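Local coordinates for protein esterase (Sinorhizobium meliloti 1021, PDB 4TX1) that belongs to the SGNH hydrolase family and works as a carbohydrate acetylesterase, probably cleaving acetyl or aryl esters, at residues G62-R76 and M98-G110. Sequence-based numbering, arbitrary orientation.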
loop_
_atom_site.group_PDB
_atom_site.type_symbol
_atom_site.label_atom_id
_atom_site.label_comp_id
_atom_site.label_asym_id
_atom_site.label_seq_id
_atom_site.Cartn_x
_atom_site.Cartn_y
_atom_site.Cartn_z
ATOM N N GLY A 62 -9.825 -13.402 -12.318
ATOM C CA GLY A 62 -8.407 -13.485 -12.017
ATOM C C GLY A 62 -8.056 -13.557 -10.517
ATOM O O GLY A 62 -6.910 -13.500 -10.154
ATOM N N ARG A 63 -9.042 -13.609 -9.660
ATOM C CA ARG A 63 -8.767 -13.579 -8.252
ATOM C C ARG A 63 -7.943 -14.802 -7.839
ATOM O O ARG A 63 -8.288 -15.868 -8.205
ATOM C CB ARG A 63 -10.060 -13.569 -7.455
ATOM C CG ARG A 63 -9.892 -13.707 -5.957
ATOM C CD ARG A 63 -11.176 -13.490 -5.184
ATOM N NE ARG A 63 -11.502 -12.105 -4.985
ATOM C CZ ARG A 63 -12.732 -11.619 -4.906
ATOM N NH1 ARG A 63 -13.794 -12.370 -5.134
ATOM N NH2 ARG A 63 -12.893 -10.359 -4.676
ATOM N N THR A 64 -6.884 -14.580 -7.065
ATOM C CA THR A 64 -6.045 -15.606 -6.517
ATOM C C THR A 64 -6.435 -15.818 -5.043
ATOM O O THR A 64 -7.191 -15.017 -4.452
ATOM C CB THR A 64 -4.586 -15.201 -6.534
ATOM O OG1 THR A 64 -4.382 -14.185 -5.495
ATOM C CG2 THR A 64 -4.154 -14.655 -7.939
ATOM N N THR A 65 -5.883 -16.878 -4.431
ATOM C CA THR A 65 -6.188 -17.115 -3.070
ATOM C C THR A 65 -5.612 -16.003 -2.194
ATOM O O THR A 65 -6.331 -15.370 -1.416
ATOM C CB THR A 65 -5.670 -18.529 -2.630
ATOM O OG1 THR A 65 -4.254 -18.585 -2.777
ATOM C CG2 THR A 65 -6.337 -19.729 -3.391
ATOM N N ALA A 66 -4.332 -15.714 -2.321
ATOM C CA ALA A 66 -3.667 -14.797 -1.375
ATOM C C ALA A 66 -2.447 -14.135 -1.992
ATOM O O ALA A 66 -1.434 -13.837 -1.298
ATOM C CB ALA A 66 -3.263 -15.515 -0.060
ATOM N N TYR A 67 -2.498 -13.931 -3.302
ATOM C CA TYR A 67 -1.335 -13.477 -4.090
ATOM C C TYR A 67 -1.661 -12.275 -4.939
ATOM O O TYR A 67 -2.681 -12.160 -5.548
ATOM C CB TYR A 67 -0.791 -14.628 -4.916
ATOM C CG TYR A 67 -0.434 -15.847 -4.076
ATOM C CD1 TYR A 67 0.813 -15.935 -3.395
ATOM C CD2 TYR A 67 -1.337 -16.841 -3.875
ATOM C CE1 TYR A 67 1.067 -16.988 -2.558
ATOM C CE2 TYR A 67 -1.067 -17.897 -2.973
ATOM C CZ TYR A 67 0.158 -17.966 -2.359
ATOM O OH TYR A 67 0.415 -19.060 -1.572
ATOM N N ASP A 68 -0.713 -11.358 -5.056
ATOM C CA ASP A 68 -0.930 -10.174 -5.836
ATOM C C ASP A 68 -0.873 -10.447 -7.348
ATOM O O ASP A 68 -0.051 -11.244 -7.849
ATOM C CB ASP A 68 0.224 -9.222 -5.556
ATOM C CG ASP A 68 0.232 -8.727 -4.124
ATOM O OD1 ASP A 68 -0.877 -8.536 -3.546
ATOM O OD2 ASP A 68 1.420 -8.657 -3.567
ATOM N N ASP A 69 -1.706 -9.751 -8.061
ATOM C CA ASP A 69 -1.772 -9.753 -9.519
ATOM C C ASP A 69 -2.243 -8.419 -9.966
ATOM O O ASP A 69 -3.375 -8.021 -9.693
ATOM C CB ASP A 69 -2.653 -10.913 -10.015
ATOM C CG ASP A 69 -2.781 -10.956 -11.521
ATOM O OD1 ASP A 69 -2.461 -9.959 -12.122
ATOM O OD2 ASP A 69 -3.291 -11.967 -12.115
ATOM N N HIS A 70 -1.353 -7.632 -10.604
ATOM C CA HIS A 70 -1.598 -6.233 -10.963
ATOM C C HIS A 70 -1.949 -6.061 -12.438
ATOM O O HIS A 70 -1.871 -4.993 -13.013
ATOM C CB HIS A 70 -0.365 -5.368 -10.619
ATOM C CG HIS A 70 0.116 -5.517 -9.222
ATOM N ND1 HIS A 70 -0.635 -5.146 -8.118
ATOM C CD2 HIS A 70 1.258 -6.064 -8.734
ATOM C CE1 HIS A 70 0.068 -5.397 -7.016
ATOM N NE2 HIS A 70 1.233 -5.909 -7.377
ATOM N N LEU A 71 -2.383 -7.141 -13.070
ATOM C CA LEU A 71 -2.679 -7.124 -14.477
ATOM C C LEU A 71 -4.077 -6.686 -14.925
ATOM O O LEU A 71 -4.370 -6.572 -16.160
ATOM C CB LEU A 71 -2.346 -8.514 -15.086
ATOM C CG LEU A 71 -0.894 -8.946 -14.993
ATOM C CD1 LEU A 71 -0.724 -10.421 -15.414
ATOM C CD2 LEU A 71 0.024 -8.018 -15.797
ATOM N N ALA A 72 -4.903 -6.332 -13.986
ATOM C CA ALA A 72 -6.242 -5.858 -14.299
ATOM C C ALA A 72 -6.669 -4.702 -13.409
ATOM O O ALA A 72 -5.922 -4.263 -12.495
ATOM C CB ALA A 72 -7.209 -7.056 -14.181
ATOM N N ASP A 73 -7.829 -4.152 -13.712
ATOM C CA ASP A 73 -8.306 -2.972 -13.027
ATOM C C ASP A 73 -9.066 -3.349 -11.770
ATOM O O ASP A 73 -10.204 -2.984 -11.611
ATOM C CB ASP A 73 -9.206 -2.179 -13.992
ATOM C CG ASP A 73 -9.393 -0.698 -13.592
ATOM O OD1 ASP A 73 -8.868 -0.241 -12.549
ATOM O OD2 ASP A 73 -10.116 0.041 -14.354
ATOM N N CYS A 74 -8.365 -3.916 -10.797
ATOM C CA CYS A 74 -8.978 -4.486 -9.598
ATOM C C CYS A 74 -7.839 -5.056 -8.752
ATOM O O CYS A 74 -6.708 -5.241 -9.274
ATOM C CB CYS A 74 -9.947 -5.597 -9.931
ATOM S SG CYS A 74 -9.317 -6.934 -10.924
ATOM N N ASP A 75 -8.162 -5.369 -7.504
ATOM C CA ASP A 75 -7.222 -6.085 -6.597
ATOM C C ASP A 75 -7.632 -7.522 -6.646
ATOM O O ASP A 75 -8.680 -7.904 -6.114
ATOM C CB ASP A 75 -7.238 -5.520 -5.204
ATOM C CG ASP A 75 -6.273 -6.143 -4.284
ATOM O OD1 ASP A 75 -5.590 -7.147 -4.646
ATOM O OD2 ASP A 75 -6.101 -5.496 -3.180
ATOM N N ARG A 76 -6.752 -8.336 -7.255
ATOM C CA ARG A 76 -6.998 -9.791 -7.446
ATOM C C ARG A 76 -6.517 -10.608 -6.248
ATOM O O ARG A 76 -6.625 -11.817 -6.250
ATOM C CB ARG A 76 -6.312 -10.231 -8.727
ATOM C CG ARG A 76 -7.124 -9.846 -9.966
ATOM C CD ARG A 76 -6.363 -10.206 -11.223
ATOM N NE ARG A 76 -7.262 -10.192 -12.366
ATOM C CZ ARG A 76 -6.880 -10.455 -13.616
ATOM N NH1 ARG A 76 -5.600 -10.620 -13.933
ATOM N NH2 ARG A 76 -7.760 -10.456 -14.612
ATOM N N MET A 98 -14.576 -20.756 -3.654
ATOM C CA MET A 98 -14.104 -21.529 -4.797
ATOM C C MET A 98 -12.971 -20.802 -5.520
ATOM O O MET A 98 -13.195 -19.956 -6.427
ATOM C CB MET A 98 -15.257 -21.953 -5.758
ATOM C CG MET A 98 -14.748 -23.002 -6.739
ATOM S SD MET A 98 -16.019 -23.817 -7.750
ATOM C CE MET A 98 -16.300 -22.524 -8.950
ATOM N N LEU A 99 -11.747 -21.076 -5.089
ATOM C CA LEU A 99 -10.565 -20.405 -5.597
ATOM C C LEU A 99 -9.456 -21.400 -5.739
ATOM O O LEU A 99 -9.468 -22.456 -5.097
ATOM C CB LEU A 99 -10.150 -19.244 -4.655
ATOM C CG LEU A 99 -11.037 -18.034 -4.579
ATOM C CD1 LEU A 99 -10.571 -17.081 -3.425
ATOM C CD2 LEU A 99 -11.040 -17.315 -5.915
ATOM N N GLY A 100 -8.508 -21.065 -6.604
ATOM C CA GLY A 100 -7.276 -21.793 -6.863
ATOM C C GLY A 100 -6.880 -21.893 -8.312
ATOM O O GLY A 100 -5.709 -22.174 -8.601
ATOM N N SER A 101 -7.828 -21.746 -9.245
ATOM C CA SER A 101 -7.494 -21.814 -10.665
ATOM C C SER A 101 -6.439 -20.792 -11.068
ATOM O O SER A 101 -5.495 -21.120 -11.766
ATOM C CB SER A 101 -8.769 -21.653 -11.506
ATOM O OG SER A 101 -9.692 -22.748 -11.304
ATOM N N ASN A 102 -6.516 -19.561 -10.502
ATOM C CA ASN A 102 -5.539 -18.558 -10.887
ATOM C C ASN A 102 -4.187 -18.754 -10.245
ATOM O O ASN A 102 -3.177 -18.329 -10.763
ATOM C CB ASN A 102 -6.102 -17.154 -10.649
ATOM C CG ASN A 102 -7.252 -16.836 -11.572
ATOM O OD1 ASN A 102 -7.048 -16.837 -12.782
ATOM N ND2 ASN A 102 -8.434 -16.614 -11.060
ATOM N N ASP A 103 -4.216 -19.448 -9.127
ATOM C CA ASP A 103 -2.984 -19.841 -8.447
ATOM C C ASP A 103 -2.160 -20.835 -9.305
ATOM O O ASP A 103 -0.942 -20.987 -9.108
ATOM C CB ASP A 103 -3.210 -20.489 -7.092
ATOM C CG ASP A 103 -3.706 -19.535 -6.025
ATOM O OD1 ASP A 103 -4.779 -18.893 -6.300
ATOM O OD2 ASP A 103 -3.193 -19.513 -4.849
ATOM N N MET A 104 -2.819 -21.464 -10.308
ATOM C CA MET A 104 -2.081 -22.377 -11.204
ATOM C C MET A 104 -1.229 -21.702 -12.261
ATOM O O MET A 104 -0.417 -22.347 -12.926
ATOM C CB MET A 104 -3.135 -23.316 -11.878
ATOM C CG MET A 104 -4.042 -24.060 -10.940
ATOM S SD MET A 104 -3.113 -25.242 -9.871
ATOM C CE MET A 104 -2.816 -24.346 -8.360
ATOM N N LYS A 105 -1.360 -20.372 -12.393
ATOM C CA LYS A 105 -0.513 -19.585 -13.239
ATOM C C LYS A 105 0.872 -19.482 -12.713
ATOM O O LYS A 105 1.075 -19.066 -11.570
ATOM C CB LYS A 105 -1.062 -18.128 -13.308
ATOM C CG LYS A 105 -2.453 -18.016 -13.908
ATOM C CD LYS A 105 -2.909 -16.562 -13.758
ATOM C CE LYS A 105 -4.263 -16.323 -14.383
ATOM N NZ LYS A 105 -4.811 -14.901 -14.216
ATOM N N PRO A 106 1.880 -19.812 -13.532
ATOM C CA PRO A 106 3.276 -19.621 -13.097
ATOM C C PRO A 106 3.635 -18.263 -12.566
ATOM O O PRO A 106 4.406 -18.159 -11.606
ATOM C CB PRO A 106 4.063 -19.918 -14.390
ATOM C CG PRO A 106 3.230 -20.994 -15.078
ATOM C CD PRO A 106 1.798 -20.634 -14.776
ATOM N N ILE A 107 3.101 -17.226 -13.142
ATOM C CA ILE A 107 3.376 -15.879 -12.681
ATOM C C ILE A 107 2.864 -15.727 -11.244
ATOM O O ILE A 107 3.435 -14.874 -10.547
ATOM C CB ILE A 107 2.861 -14.732 -13.549
ATOM C CG1 ILE A 107 1.347 -14.754 -13.718
ATOM C CG2 ILE A 107 3.575 -14.790 -14.969
ATOM C CD1 ILE A 107 0.695 -13.425 -14.260
ATOM N N ILE A 108 1.853 -16.502 -10.811
ATOM C CA ILE A 108 1.325 -16.365 -9.445
ATOM C C ILE A 108 2.112 -17.237 -8.501
ATOM O O ILE A 108 2.660 -16.764 -7.486
ATOM C CB ILE A 108 -0.203 -16.576 -9.398
ATOM C CG1 ILE A 108 -0.934 -15.642 -10.372
ATOM C CG2 ILE A 108 -0.683 -16.529 -7.936
ATOM C CD1 ILE A 108 -0.758 -14.129 -10.081
ATOM N N HIS A 109 2.198 -18.521 -8.838
ATOM C CA HIS A 109 3.217 -19.424 -8.321
ATOM C C HIS A 109 3.077 -20.795 -8.955
ATOM O O HIS A 109 4.097 -21.532 -9.026
ATOM C CB HIS A 109 3.156 -19.552 -6.775
ATOM C CG HIS A 109 1.816 -19.984 -6.237
ATOM N ND1 HIS A 109 0.861 -19.126 -5.709
ATOM C CD2 HIS A 109 1.272 -21.204 -6.203
ATOM C CE1 HIS A 109 -0.222 -19.815 -5.379
ATOM N NE2 HIS A 109 0.011 -21.081 -5.664
ATOM N N GLY A 110 1.871 -21.190 -9.341
ATOM C CA GLY A 110 1.626 -22.386 -10.130
ATOM C C GLY A 110 1.489 -23.669 -9.342
ATOM O O GLY A 110 1.444 -24.754 -9.937
HETATM O O HOH W 1 -4.672 -14.181 -11.489
HETATM O O HOH W 2 -10.466 -16.217 -12.898
HETATM O O HOH W 3 -8.527 -18.702 -8.290
HETATM O O HOH W 4 -3.027 -12.917 -14.626
#
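Tyr67 presents one ring face to the edge of His109, whose ND1 stands over the ring centre in an edge-to-face stack, centroids 4.3 Å apart and planes at 61°. Ile108 CG2 packs obliquely against Tyr67 CB at 3.6 Å, and the phenol OH donates to the backbone O of Gly114, on helix 112-127. A leucine in place of Tyr67 would probably leave the His109 edge without its aromatic face and Gly114 O without its hydroxyl partner.

The carboxylate of Asp103 stands nearly perpendicular to the Tyr67 ring and grips Thr65 with both oxygens through their syn lone pairs: Thr65 N reaches OD1 of Asp103 at 3.0 Å, while Thr65 OG1 donates to OD2 of Asp103 at 2.5 Å. With OG1 set between the backbone N and the carbonyl carbon (chi1 61°), hydroxyl and N-H of Thr65 face this one group together. Nearby, Leu99 CD2 lies against Arg63 CG at 3.8 Å.

Asn102 ND2 donates to Arg63 O at 3.0 Å from above the carbonyl plane, and a water bound to Gly100 N and Asn102 N donates to the same oxygen. Further along, Asp69 OD2 takes a salt bridge from Arg76 NH1, whose guanidinium is held between Gly62 CA and Ala72 CB. The direct salt bridge from Asp69 OD2 to Lys105 NZ is long, 3.9 Å, but two waters span it, one of them also donating to Gly62 O.

These loops follow strands 53-59 and 94-98 and carry the glycine and asparagine blocks of an SGNH hydrolase. Gly62 N and Asn102 ND2 both donate to one water, consistent with a family oxyanion hole whose asparagine amide is oriented by the Arg63 carbonyl.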